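Serine-pyruvate aminotransferase (agxt) (Sulfolobus solfataricus, PDB 3ZRP) probably transfers amino groups between serine or alanine and keto acids such as pyruvate or glyoxylate, using pyridoxal 5'-phosphate as cofactor. Local coordinates at residues G86-G89 against D90-E93. Numbering follows the deposited sequence.
With PLP (pyridoxal-5'-phosphate), chain C.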
loop_
_atom_site.group_PDB
_atom_site.type_symbol
_atom_site.label_atom_id
_atom_site.label_comp_id
_atom_site.label_asym_id
_atom_site.label_seq_id
_atom_site.Cartn_x
_atom_site.Cartn_y
_atom_site.Cartn_z
ATOM N N GLY A 86 -10.706 -2.375 -22.857
ATOM C CA GLY A 86 -11.351 -1.243 -22.159
ATOM C C GLY A 86 -10.411 -0.547 -21.203
ATOM O O GLY A 86 -9.202 -0.645 -21.361
ATOM N N VAL A 87 -10.983 0.196 -20.254
ATOM C CA VAL A 87 -10.238 1.014 -19.263
ATOM C C VAL A 87 -8.996 0.387 -18.639
ATOM O O VAL A 87 -7.941 1.017 -18.561
ATOM C CB VAL A 87 -11.209 1.435 -18.085
ATOM C CG1 VAL A 87 -10.471 2.189 -16.974
ATOM C CG2 VAL A 87 -12.336 2.259 -18.619
ATOM N N PHE A 88 -9.119 -0.839 -18.136
ATOM C CA PHE A 88 -8.003 -1.431 -17.416
ATOM C C PHE A 88 -6.969 -2.109 -18.342
ATOM O O PHE A 88 -5.787 -2.188 -17.997
ATOM C CB PHE A 88 -8.498 -2.319 -16.266
ATOM C CG PHE A 88 -9.221 -1.538 -15.197
ATOM C CD1 PHE A 88 -8.497 -0.810 -14.252
ATOM C CD2 PHE A 88 -10.609 -1.440 -15.201
ATOM C CE1 PHE A 88 -9.162 -0.044 -13.268
ATOM C CE2 PHE A 88 -11.282 -0.673 -14.243
ATOM C CZ PHE A 88 -10.551 0.020 -13.268
ATOM N N GLY A 89 -7.389 -2.541 -19.532
ATOM C CA GLY A 89 -6.405 -2.802 -20.596
ATOM C C GLY A 89 -5.612 -1.540 -20.916
ATOM O O GLY A 89 -4.383 -1.553 -21.020
ATOM N N ASP A 90 -6.319 -0.416 -21.042
ATOM C CA ASP A 90 -5.666 0.839 -21.344
ATOM C C ASP A 90 -4.694 1.265 -20.242
ATOM O O ASP A 90 -3.728 1.977 -20.510
ATOM C CB ASP A 90 -6.713 1.932 -21.593
ATOM C CG ASP A 90 -7.471 1.723 -22.919
ATOM O OD1 ASP A 90 -7.080 0.895 -23.773
ATOM O OD2 ASP A 90 -8.488 2.370 -23.097
ATOM N N ARG A 91 -4.960 0.850 -19.007
ATOM C CA ARG A 91 -4.051 1.177 -17.904
ATOM C C ARG A 91 -2.637 0.609 -18.119
ATOM O O ARG A 91 -1.657 1.236 -17.720
ATOM C CB ARG A 91 -4.649 0.791 -16.533
ATOM C CG ARG A 91 -3.727 0.981 -15.327
ATOM C CD ARG A 91 -4.531 1.026 -14.021
ATOM N NE ARG A 91 -5.337 2.256 -14.050
ATOM C CZ ARG A 91 -5.912 2.835 -13.005
ATOM N NH1 ARG A 91 -5.781 2.332 -11.782
ATOM N NH2 ARG A 91 -6.596 3.957 -13.184
ATOM N N TRP A 92 -2.512 -0.571 -18.725
ATOM C CA TRP A 92 -1.195 -1.062 -19.076
ATOM C C TRP A 92 -0.424 -0.009 -19.915
ATOM O O TRP A 92 0.743 0.283 -19.635
ATOM C CB TRP A 92 -1.282 -2.352 -19.904
ATOM C CG TRP A 92 -1.609 -3.633 -19.198
ATOM C CD1 TRP A 92 -2.693 -4.423 -19.437
ATOM C CD2 TRP A 92 -0.827 -4.311 -18.202
ATOM N NE1 TRP A 92 -2.648 -5.540 -18.640
ATOM C CE2 TRP A 92 -1.516 -5.487 -17.863
ATOM C CE3 TRP A 92 0.378 -4.014 -17.541
ATOM C CZ2 TRP A 92 -1.025 -6.406 -16.924
ATOM C CZ3 TRP A 92 0.868 -4.913 -16.588
ATOM C CH2 TRP A 92 0.159 -6.095 -16.280
ATOM N N GLU A 93 -1.081 0.544 -20.931
ATOM C CA GLU A 93 -0.490 1.597 -21.776
ATOM C C GLU A 93 -0.128 2.868 -20.972
ATOM O O GLU A 93 0.963 3.432 -21.160
ATOM C CB GLU A 93 -1.422 1.961 -22.956
ATOM C CG GLU A 93 -0.798 2.937 -23.933
ATOM C CD GLU A 93 -1.698 3.369 -25.062
ATOM O OE1 GLU A 93 -2.926 3.518 -24.865
ATOM O OE2 GLU A 93 -1.148 3.580 -26.165
HETATM N N1 PLP C . -7.378 -4.146 -13.338
HETATM C C2 PLP C . -8.722 -4.427 -13.246
HETATM C C2A PLP C . -9.329 -5.396 -14.227
HETATM C C3 PLP C . -9.515 -3.835 -12.237
HETATM O O3 PLP C . -10.703 -4.128 -12.143
HETATM C C4 PLP C . -8.941 -2.953 -11.315
HETATM C C4A PLP C . -9.821 -2.357 -10.210
HETATM C C5 PLP C . -7.565 -2.670 -11.459
HETATM C C6 PLP C . -6.781 -3.288 -12.455
HETATM C C5A PLP C . -6.831 -1.730 -10.549
HETATM O O4P PLP C . -6.701 -2.205 -9.207
HETATM P P PLP C . -6.422 -1.249 -7.973
HETATM O O1P PLP C . -6.382 -2.224 -6.838
HETATM O O2P PLP C . -7.618 -0.357 -7.970
HETATM O O3P PLP C . -5.134 -0.590 -8.320
#
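F88 and R91, one helical turn apart, meet where the first turn of helix 87-96 faces the cofactor: F88 CE1 lies over one face of the R91 guanidinium, 4.3 Å from R91 CZ. The F88 ring is the tightly packed part. One face lies roughly parallel against the pyridine of PLP, F88 CD1 3.5 Å from PLP C5, and CG1 of V87 sits over the opposite face. CG of F88 stands beside its backbone N (chi1 -65°), which carries the ring over the cofactor. R91 sends its CG anti to the backbone N and bends at chi3, and its NH1 bonds to T64 OG1 and to F241 O of the second subunit. This turn opens the helix of the beta-alpha-beta unit 79-83, 87-96, 102-106 in a class-V aminotransferase, with G86 at the N-cap. D90 N bonds to G86 O at 2.9 Å, nearly straight at 160°, whereas R91 N reaches V87 O only weakly, at 3.0 Å. With an alanine at F88, one face of the pyridine and one of the R91 guanidinium would probably lose their aromatic cover. W92 is buried along another flank, CB 3.4 Å from G89 O and the indole against M67 and V161. The looser, partly exposed side holds the acids: D90 OD1 is hydrogen-bonded to S84 OG, and salt bridges join it to R107 NE and E93 OE1 to R107 NH2.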